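Side-chain contacts in alpha-glucosidase (Bacteroides thetaiotaomicron, PDB 5XFM), which hydrolyses beta-L-arabinopyranosides and alpha-galactosides, as a bifunctional calcium-binding member of glycoside hydrolase family 97: residues T154-Q159 against N230-A235; T169-E174 against F236-E241; E411-Y416 against G434-R439. The protein carries 1 engineered substitution. One frame throughout, in Å; residues are numbered along the deposited sequence.

Interaction 1 (T154-Q159 against N230-A235)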
loop_
_atom_site.group_PDB
_atom_site.type_symbol
_atom_site.label_atom_id
_atom_site.label_comp_id
_atom_site.label_asym_id
_atom_site.label_seq_id
_atom_site.Cartn_x
_atom_site.Cartn_y
_atom_site.Cartn_z
ATOM N N THR A 154 16.122 -11.027 2.720
ATOM C CA THR A 154 14.720 -10.623 2.780
ATOM C C THR A 154 14.471 -9.308 3.525
ATOM O O THR A 154 15.210 -8.945 4.438
ATOM C CB THR A 154 13.870 -11.723 3.459
ATOM O OG1 THR A 154 14.054 -11.654 4.876
ATOM C CG2 THR A 154 14.286 -13.113 2.980
ATOM N N PHE A 155 13.410 -8.611 3.124
ATOM C CA PHE A 155 12.943 -7.392 3.782
ATOM C C PHE A 155 11.460 -7.575 4.088
ATOM O O PHE A 155 10.598 -7.147 3.314
ATOM C CB PHE A 155 13.163 -6.157 2.899
ATOM C CG PHE A 155 14.609 -5.897 2.541
ATOM C CD1 PHE A 155 15.286 -6.722 1.653
ATOM C CD2 PHE A 155 15.276 -4.798 3.055
ATOM C CE1 PHE A 155 16.608 -6.479 1.316
ATOM C CE2 PHE A 155 16.597 -4.543 2.718
ATOM C CZ PHE A 155 17.263 -5.385 1.846
ATOM N N LEU A 156 11.172 -8.210 5.220
ATOM C CA LEU A 156 9.819 -8.639 5.559
ATOM C C LEU A 156 9.314 -8.112 6.901
ATOM O O LEU A 156 10.089 -7.911 7.837
ATOM C CB LEU A 156 9.758 -10.170 5.589
ATOM C CG LEU A 156 10.425 -10.916 4.432
ATOM C CD1 LEU A 156 10.492 -12.420 4.685
ATOM C CD2 LEU A 156 9.657 -10.633 3.158
ATOM N N CYS A 157 8.002 -7.917 6.991
ATOM C CA CYS A 157 7.356 -7.682 8.277
ATOM C C CYS A 157 6.381 -8.828 8.541
ATOM O O CYS A 157 5.644 -9.257 7.643
ATOM C CB CYS A 157 6.639 -6.330 8.305
ATOM S SG CYS A 157 5.311 -6.160 7.093
ATOM N N PRO A 158 6.372 -9.329 9.779
ATOM C CA PRO A 158 5.626 -10.543 10.100
ATOM C C PRO A 158 4.134 -10.303 10.237
ATOM O O PRO A 158 3.705 -9.181 10.506
ATOM C CB PRO A 158 6.218 -10.950 11.441
ATOM C CG PRO A 158 6.509 -9.622 12.090
ATOM C CD PRO A 158 7.016 -8.755 10.976
ATOM N N GLN A 159 3.358 -11.355 10.020
ATOM C CA GLN A 159 1.955 -11.361 10.394
ATOM C C GLN A 159 1.846 -11.647 11.897
ATOM O O GLN A 159 2.513 -12.544 12.410
ATOM C CB GLN A 159 1.184 -12.397 9.566
ATOM C CG GLN A 159 -0.241 -12.645 10.035
ATOM C CD GLN A 159 -1.155 -11.455 9.824
ATOM O OE1 GLN A 159 -0.925 -10.373 10.368
ATOM N NE2 GLN A 159 -2.221 -11.658 9.060
ATOM N N ASN A 230 14.202 -22.345 1.640
ATOM C CA ASN A 230 14.046 -21.272 0.661
ATOM C C ASN A 230 12.649 -21.085 0.064
ATOM O O ASN A 230 12.489 -20.353 -0.912
ATOM C CB ASN A 230 15.027 -21.515 -0.483
ATOM C CG ASN A 230 14.865 -22.898 -1.091
ATOM O OD1 ASN A 230 13.971 -23.658 -0.704
ATOM N ND2 ASN A 230 15.720 -23.228 -2.053
ATOM N N LEU A 231 11.640 -21.739 0.628
ATOM C CA LEU A 231 10.318 -21.716 0.004
ATOM C C LEU A 231 9.276 -21.001 0.850
ATOM O O LEU A 231 9.088 -21.320 2.020
ATOM C CB LEU A 231 9.834 -23.139 -0.296
ATOM C CG LEU A 231 8.393 -23.175 -0.823
ATOM C CD1 LEU A 231 8.326 -22.539 -2.192
ATOM C CD2 LEU A 231 7.814 -24.585 -0.841
ATOM N N TYR A 232 8.586 -20.049 0.236
ATOM C CA TYR A 232 7.482 -19.354 0.884
ATOM C C TYR A 232 6.187 -19.753 0.206
ATOM O O TYR A 232 6.082 -19.667 -1.001
ATOM C CB TYR A 232 7.664 -17.838 0.801
ATOM C CG TYR A 232 8.896 -17.343 1.508
ATOM C CD1 TYR A 232 10.122 -17.325 0.863
ATOM C CD2 TYR A 232 8.835 -16.905 2.823
ATOM C CE1 TYR A 232 11.253 -16.882 1.502
ATOM C CE2 TYR A 232 9.960 -16.451 3.467
ATOM C CZ TYR A 232 11.169 -16.442 2.803
ATOM O OH TYR A 232 12.305 -16.006 3.441
ATOM N N THR A 233 5.208 -20.195 0.984
ATOM C CA THR A 233 3.939 -20.657 0.437
ATOM C C THR A 233 2.812 -19.667 0.730
ATOM O O THR A 233 2.771 -19.040 1.792
ATOM C CB THR A 233 3.584 -22.043 0.995
ATOM O OG1 THR A 233 4.586 -22.972 0.577
ATOM C CG2 THR A 233 2.227 -22.518 0.487
ATOM N N VAL A 234 1.919 -19.504 -0.236
ATOM C CA VAL A 234 0.733 -18.688 -0.047
ATOM C C VAL A 234 -0.125 -19.289 1.060
ATOM O O VAL A 234 -0.550 -20.442 0.972
ATOM C CB VAL A 234 -0.090 -18.583 -1.339
ATOM C CG1 VAL A 234 -1.431 -17.880 -1.061
ATOM C CG2 VAL A 234 0.707 -17.847 -2.409
ATOM N N ALA A 235 -0.350 -18.517 2.117
ATOM C CA ALA A 235 -1.136 -18.988 3.247
ATOM C C ALA A 235 -2.446 -18.220 3.352
ATOM O O ALA A 235 -2.485 -17.013 3.100
ATOM C CB ALA A 235 -0.336 -18.857 4.543
#

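Interaction 2 (T169-E174 against F236-E241). With CA (calcium ion), chain E.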
loop_
_atom_site.group_PDB
_atom_site.type_symbol
_atom_site.label_atom_id
_atom_site.label_comp_id
_atom_site.label_asym_id
_atom_site.label_seq_id
_atom_site.Cartn_x
_atom_site.Cartn_y
_atom_site.Cartn_z
ATOM N N THR A 169 -7.600 -5.962 18.461
ATOM C CA THR A 169 -7.833 -5.574 17.068
ATOM C C THR A 169 -6.837 -6.110 16.030
ATOM O O THR A 169 -7.014 -5.871 14.836
ATOM C CB THR A 169 -7.863 -4.046 16.919
ATOM O OG1 THR A 169 -6.701 -3.490 17.543
ATOM C CG2 THR A 169 -9.098 -3.474 17.575
ATOM N N LYS A 170 -5.794 -6.809 16.469
ATOM C CA LYS A 170 -4.847 -7.390 15.525
ATOM C C LYS A 170 -5.395 -8.696 14.936
ATOM O O LYS A 170 -6.191 -9.381 15.584
ATOM C CB LYS A 170 -3.476 -7.600 16.194
ATOM C CG LYS A 170 -2.592 -6.359 16.051
ATOM C CD LYS A 170 -1.273 -6.443 16.792
ATOM C CE LYS A 170 -0.525 -5.115 16.646
ATOM N NZ LYS A 170 0.949 -5.212 16.849
ATOM N N PRO A 171 -4.962 -9.054 13.709
ATOM C CA PRO A 171 -3.965 -8.383 12.856
ATOM C C PRO A 171 -4.431 -7.063 12.257
ATOM O O PRO A 171 -5.624 -6.898 11.981
ATOM C CB PRO A 171 -3.712 -9.407 11.736
ATOM C CG PRO A 171 -4.248 -10.722 12.270
ATOM C CD PRO A 171 -5.421 -10.315 13.107
ATOM N N SER A 172 -3.492 -6.143 12.042
ATOM C CA SER A 172 -3.820 -4.833 11.478
ATOM C C SER A 172 -2.704 -4.318 10.571
ATOM O O SER A 172 -2.638 -3.125 10.268
ATOM C CB SER A 172 -4.101 -3.820 12.600
ATOM O OG SER A 172 -3.098 -3.864 13.608
ATOM N N TYR A 173 -1.838 -5.232 10.135
ATOM C CA TYR A 173 -0.749 -4.915 9.218
ATOM C C TYR A 173 0.101 -3.782 9.769
ATOM O O TYR A 173 0.453 -2.835 9.063
ATOM C CB TYR A 173 -1.311 -4.575 7.827
ATOM C CG TYR A 173 -1.732 -5.804 7.057
ATOM C CD1 TYR A 173 -2.665 -6.688 7.589
ATOM C CD2 TYR A 173 -1.205 -6.083 5.799
ATOM C CE1 TYR A 173 -3.055 -7.814 6.903
ATOM C CE2 TYR A 173 -1.597 -7.214 5.096
ATOM C CZ TYR A 173 -2.522 -8.074 5.657
ATOM O OH TYR A 173 -2.921 -9.202 4.978
ATOM N N GLU A 174 0.415 -3.884 11.054
ATOM C CA GLU A 174 1.191 -2.859 11.732
ATOM C C GLU A 174 2.415 -3.458 12.420
ATOM O O GLU A 174 2.549 -3.390 13.634
ATOM C CB GLU A 174 0.305 -2.104 12.736
ATOM C CG GLU A 174 -0.516 -0.986 12.090
ATOM C CD GLU A 174 -1.709 -0.530 12.930
ATOM O OE1 GLU A 174 -2.039 -1.186 13.935
ATOM O OE2 GLU A 174 -2.294 0.522 12.600
ATOM N N PHE A 236 -3.510 -18.918 3.745
ATOM C CA PHE A 236 -4.815 -18.300 3.940
ATOM C C PHE A 236 -4.894 -17.744 5.368
ATOM O O PHE A 236 -4.044 -18.073 6.199
ATOM C CB PHE A 236 -5.928 -19.321 3.676
ATOM C CG PHE A 236 -6.100 -19.671 2.226
ATOM C CD1 PHE A 236 -5.504 -18.904 1.235
ATOM C CD2 PHE A 236 -6.836 -20.789 1.854
ATOM C CE1 PHE A 236 -5.650 -19.235 -0.099
ATOM C CE2 PHE A 236 -6.986 -21.124 0.521
ATOM C CZ PHE A 236 -6.392 -20.346 -0.456
ATOM N N PRO A 237 -5.903 -16.895 5.661
ATOM C CA PRO A 237 -5.977 -16.305 7.005
ATOM C C PRO A 237 -6.095 -17.334 8.129
ATOM O O PRO A 237 -6.529 -18.465 7.904
ATOM C CB PRO A 237 -7.236 -15.423 6.941
ATOM C CG PRO A 237 -7.960 -15.826 5.690
ATOM C CD PRO A 237 -6.916 -16.327 4.754
ATOM N N MET A 238 -5.687 -16.936 9.332
ATOM C CA MET A 238 -5.775 -17.797 10.501
ATOM C C MET A 238 -7.210 -17.885 11.021
ATOM O O MET A 238 -7.956 -16.916 10.956
ATOM C CB MET A 238 -4.836 -17.286 11.593
ATOM C CG MET A 238 -3.395 -17.170 11.121
ATOM S SD MET A 238 -2.384 -16.160 12.208
ATOM C CE MET A 238 -3.164 -14.562 12.011
ATOM N N ALA A 239 -7.579 -19.054 11.534
ATOM C CA ALA A 239 -8.921 -19.299 12.023
ATOM C C ALA A 239 -9.295 -18.367 13.176
ATOM O O ALA A 239 -10.456 -17.997 13.337
ATOM C CB ALA A 239 -9.057 -20.757 12.457
ATOM N N GLU A 240 -8.304 -17.974 13.964
ATOM C CA GLU A 240 -8.557 -17.134 15.126
ATOM C C GLU A 240 -8.863 -15.682 14.762
ATOM O O GLU A 240 -9.245 -14.906 15.631
ATOM C CB GLU A 240 -7.367 -17.175 16.092
ATOM C CG GLU A 240 -7.129 -18.526 16.755
ATOM C CD GLU A 240 -6.352 -19.482 15.865
ATOM O OE1 GLU A 240 -5.944 -19.069 14.756
ATOM O OE2 GLU A 240 -6.152 -20.646 16.274
ATOM N N GLU A 241 -8.693 -15.308 13.495
ATOM C CA GLU A 241 -8.984 -13.937 13.075
ATOM C C GLU A 241 -10.494 -13.660 13.146
ATOM O O GLU A 241 -11.295 -14.594 13.246
ATOM C CB GLU A 241 -8.466 -13.670 11.660
ATOM C CG GLU A 241 -6.948 -13.599 11.550
ATOM C CD GLU A 241 -6.470 -13.304 10.131
ATOM O OE1 GLU A 241 -6.807 -12.223 9.594
ATOM O OE2 GLU A 241 -5.766 -14.162 9.551
HETATM CA CA CA E . -3.875 2.322 13.426
HETATM O O HOH W 1 -3.471 1.103 15.575
HETATM O O HOH W 2 -5.785 0.981 13.778
HETATM O O HOH W 3 -4.360 3.140 16.109
HETATM O O HOH W 4 -5.517 4.073 13.172
#

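Interaction 3 (E411-Y416 against G434-R439)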
loop_
_atom_site.group_PDB
_atom_site.type_symbol
_atom_site.label_atom_id
_atom_site.label_comp_id
_atom_site.label_asym_id
_atom_site.label_seq_id
_atom_site.Cartn_x
_atom_site.Cartn_y
_atom_site.Cartn_z
ATOM N N GLU A 411 -15.196 -12.939 4.725
ATOM C CA GLU A 411 -16.245 -12.193 5.436
ATOM C C GLU A 411 -15.876 -10.703 5.627
ATOM O O GLU A 411 -16.712 -9.782 5.495
ATOM C CB GLU A 411 -16.500 -12.883 6.783
ATOM C CG GLU A 411 -17.492 -12.223 7.705
ATOM C CD GLU A 411 -17.987 -13.183 8.779
ATOM O OE1 GLU A 411 -18.283 -14.351 8.438
ATOM O OE2 GLU A 411 -18.071 -12.774 9.959
ATOM N N THR A 412 -14.605 -10.475 5.926
ATOM C CA THR A 412 -14.102 -9.134 6.124
ATOM C C THR A 412 -13.961 -8.440 4.782
ATOM O O THR A 412 -14.256 -7.247 4.660
ATOM C CB THR A 412 -12.753 -9.136 6.874
ATOM O OG1 THR A 412 -12.827 -10.047 7.975
ATOM C CG2 THR A 412 -12.425 -7.739 7.400
ATOM N N MET A 413 -13.505 -9.182 3.772
ATOM C CA MET A 413 -13.450 -8.658 2.405
ATOM C C MET A 413 -14.837 -8.181 1.971
ATOM O O MET A 413 -14.992 -7.097 1.377
ATOM C CB MET A 413 -12.931 -9.719 1.426
ATOM C CG MET A 413 -11.531 -10.239 1.735
ATOM S SD MET A 413 -10.308 -8.916 1.794
ATOM C CE MET A 413 -10.005 -8.867 3.560
ATOM N N ARG A 414 -15.839 -9.003 2.277
ATOM C CA ARG A 414 -17.232 -8.674 2.001
ATOM C C ARG A 414 -17.568 -7.348 2.652
ATOM O O ARG A 414 -18.177 -6.472 2.019
ATOM C CB ARG A 414 -18.172 -9.773 2.505
ATOM C CG ARG A 414 -18.208 -11.008 1.624
ATOM C CD ARG A 414 -19.069 -12.110 2.234
ATOM N NE ARG A 414 -18.998 -13.346 1.453
ATOM C CZ ARG A 414 -18.706 -14.541 1.959
ATOM N NH1 ARG A 414 -18.459 -14.673 3.254
ATOM N NH2 ARG A 414 -18.665 -15.607 1.173
ATOM N N LEU A 415 -17.137 -7.189 3.906
ATOM C CA LEU A 415 -17.421 -5.945 4.613
ATOM C C LEU A 415 -16.751 -4.713 3.959
ATOM O O LEU A 415 -17.413 -3.687 3.742
ATOM C CB LEU A 415 -16.989 -6.069 6.068
ATOM C CG LEU A 415 -17.306 -4.874 6.964
ATOM C CD1 LEU A 415 -18.806 -4.578 6.966
ATOM C CD2 LEU A 415 -16.810 -5.153 8.357
ATOM N N TYR A 416 -15.454 -4.815 3.653
ATOM C CA TYR A 416 -14.722 -3.751 2.952
ATOM C C TYR A 416 -15.457 -3.288 1.706
ATOM O O TYR A 416 -15.694 -2.084 1.495
ATOM C CB TYR A 416 -13.317 -4.210 2.524
ATOM C CG TYR A 416 -12.249 -4.238 3.597
ATOM C CD1 TYR A 416 -11.716 -3.061 4.119
ATOM C CD2 TYR A 416 -11.729 -5.448 4.047
ATOM C CE1 TYR A 416 -10.727 -3.094 5.088
ATOM C CE2 TYR A 416 -10.743 -5.489 5.009
ATOM C CZ TYR A 416 -10.244 -4.314 5.525
ATOM O OH TYR A 416 -9.261 -4.375 6.486
ATOM N N GLY A 434 -6.557 0.435 10.495
ATOM C CA GLY A 434 -6.592 -0.785 11.287
ATOM C C GLY A 434 -6.973 -1.928 10.387
ATOM O O GLY A 434 -7.832 -2.743 10.726
ATOM N N CYS A 435 -6.300 -1.989 9.244
ATOM C CA CYS A 435 -6.831 -2.690 8.081
ATOM C C CYS A 435 -5.790 -3.518 7.355
ATOM O O CYS A 435 -4.601 -3.513 7.700
ATOM C CB CYS A 435 -7.431 -1.678 7.099
ATOM S SG CYS A 435 -6.219 -0.467 6.470
ATOM N N THR A 436 -6.251 -4.226 6.334
ATOM C CA THR A 436 -5.369 -5.038 5.528
ATOM C C THR A 436 -4.787 -4.230 4.380
ATOM O O THR A 436 -5.248 -3.119 4.089
ATOM C CB THR A 436 -6.099 -6.253 4.973
ATOM O OG1 THR A 436 -5.160 -7.161 4.380
ATOM C CG2 THR A 436 -7.160 -5.836 3.950
ATOM N N LEU A 437 -3.777 -4.807 3.732
ATOM C CA LEU A 437 -3.138 -4.198 2.575
ATOM C C LEU A 437 -4.153 -4.022 1.452
ATOM O O LEU A 437 -4.970 -4.911 1.222
ATOM C CB LEU A 437 -1.972 -5.067 2.092
ATOM C CG LEU A 437 -1.148 -4.575 0.903
ATOM C CD1 LEU A 437 -0.175 -3.523 1.399
ATOM C CD2 LEU A 437 -0.404 -5.709 0.189
ATOM N N PRO A 438 -4.123 -2.865 0.761
ATOM C CA PRO A 438 -4.974 -2.671 -0.417
ATOM C C PRO A 438 -4.457 -3.520 -1.571
ATOM O O PRO A 438 -3.245 -3.640 -1.754
ATOM C CB PRO A 438 -4.833 -1.177 -0.714
ATOM C CG PRO A 438 -3.473 -0.839 -0.197
ATOM C CD PRO A 438 -3.301 -1.673 1.042
ATOM N N ARG A 439 -5.357 -4.137 -2.321
ATOM C CA ARG A 439 -4.922 -5.050 -3.366
ATOM C C ARG A 439 -5.438 -4.603 -4.734
ATOM O O ARG A 439 -6.344 -5.219 -5.300
ATOM C CB ARG A 439 -5.374 -6.467 -3.017
ATOM C CG ARG A 439 -4.422 -7.172 -2.043
ATOM C CD ARG A 439 -5.213 -7.930 -0.994
ATOM N NE ARG A 439 -4.423 -8.827 -0.151
ATOM C CZ ARG A 439 -4.181 -8.627 1.143
ATOM N NH1 ARG A 439 -4.642 -7.542 1.749
ATOM N NH2 ARG A 439 -3.473 -9.511 1.832
#

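Interaction 1 (T154-Q159 against N230-A235)
T154 and L156 on one strand and Y232 on another meet across a wide backbone gap: the closest pair of alpha carbons, T154 CA and N230 CA, lies 10.9 Å apart, and no hydrogen bond joins the two segments. Strands of separate sheets that face one another in this way depend on side chains to fill the interval, and between these two segments Y232 is the residue that reaches across. Y232 has CG anti to its carbonyl carbon (chi1 -62°), and from there the ring extends toward the opposite strand with its hydroxyl leading. The methyl of T154 meets that hydroxyl, CG2 lying 3.5 Å from Y232 OH. L156, two residues on and therefore on the same side of its strand, brings one branch obliquely to the ring, with CD1 4.2 Å from Y232 CE2. The contacts are apolar or methyl-to-hydroxyl and all three residues are buried, so what this contact contributes is probably van der Waals packing in the buried interior. The pair belongs to the N-terminal beta-sandwich domain, of the galactose mutarotase clan. There, strand 153-156 runs between strands 197-200 and 178-182, and F199 of the former meets the Y232 ring edge-to-face, while M183 touches both T154 and Y232. Strand 231-235, entered through a classic beta bulge at N230 and L231, pairs antiparallel with strands 136-147 and 222-223 of the other sheet.

Interaction 2 (T169-E174 against F236-E241)
P171, preceded by a cis peptide bond, packs against a type I beta turn that runs from M238 to E241, so that two irregular loops of the N-terminal domain meet through one proline ring. The tight part is small and buried. P171 CD lies 3.9 Å from E241 CG, the proline and the glutamate crossing at about a right angle, and the methionine chain bends at chi3 (-65°) to bring M238 CE within 4.0 Å of P171 CG. At the far side of the turn the packing gives way to solvent, where A239 and E240 are exposed. E241 also ties its own turn: OE2 accepts the M238 N-H at 2.8 Å on the anti side of the carboxylate, and OE1 is hydrogen-bonded to the backbone N of D408. Replacing E241 by alanine would probably leave the amides of M238 and D408 without their carboxylate acceptors and open a gap beside the proline ring. Beyond P171 the loop leads to the calcium ion, which E174 binds through OE2 together with E452 and E458. The other oxygen, E174 OE1, receives the hydroxyl of S172 from above the carboxylate plane, with S172 OG 2.9 Å away.

Interaction 3 (E411-Y416 against G434-R439)
Within the catalytic (beta/alpha) barrel, Y416 and M413 of helix 410-425 meet C435 and T436 in the loop that follows strand 429-432. Helix and strand belong to one beta-alpha-beta unit, and the contact shows how the helix of such a unit can hold the loop beyond its second strand. The central link is polar: the backbone N of T436 donates to Y416 OH at 3.0 Å, with an N-H...O angle of 156°. Around this bond the phenol is closely fitted. C435 CB approaches the ring edge near its plane, 3.3 Å from Y416 OH. T436 CG2 comes in obliquely, 3.8 Å from Y416 CE2, and beside the ring, on the same helix-facing side of that methyl, the bent methionine chain ends with M413 CE 4.2 Å from T436 CG2. The threonine thus divides its two branches. With OG1 anti to the backbone N (chi1 -170°), the methyl faces the helix while the hydroxyl turns to polar partners, among them R439 of its own loop: NH1 donates to T436 OG1 at 2.7 Å, tilted 19° from the guanidinium plane. The same NH1 makes a weak bond to L437 O. Outside the segments, D408 is also hydrogen-bonded to T436 OG1, and E211 forms a salt bridge with R439 NE. The tyrosine ring stacks on F405 and meets F432 and W441 edge-to-face. Chemically, the contact joins an aromatic cluster to a polar network through one phenol oxygen: as acceptor for a buried amide, Y416 OH helps to position the backbone at T436 and R439 grips its hydroxyl, which probably limits movement of a loop close to the calcium site.

The three contacts form a chain from the sandwich to the barrel. Interactions 1 and 2, their centres about 15 Å apart, interleave along the sequence and touch through Q159, whose OE1 lies 3.3 Å from P171 CB. Interactions 2 and 3 are closer, about 11 Å between centres, and join the two domains: Y173 OH probably hydrogen-bonds to R439 NH2 at 3.2 Å, with D408 as a partner common to both contacts. Interaction 1 stays about 7 Å from interaction 3 at the nearest atoms. The calcium draws on both domains, since E174 of interaction 2 shares it with the barrel residues E452 and E458, while the C435 side chain of interaction 3 is about 8 Å away.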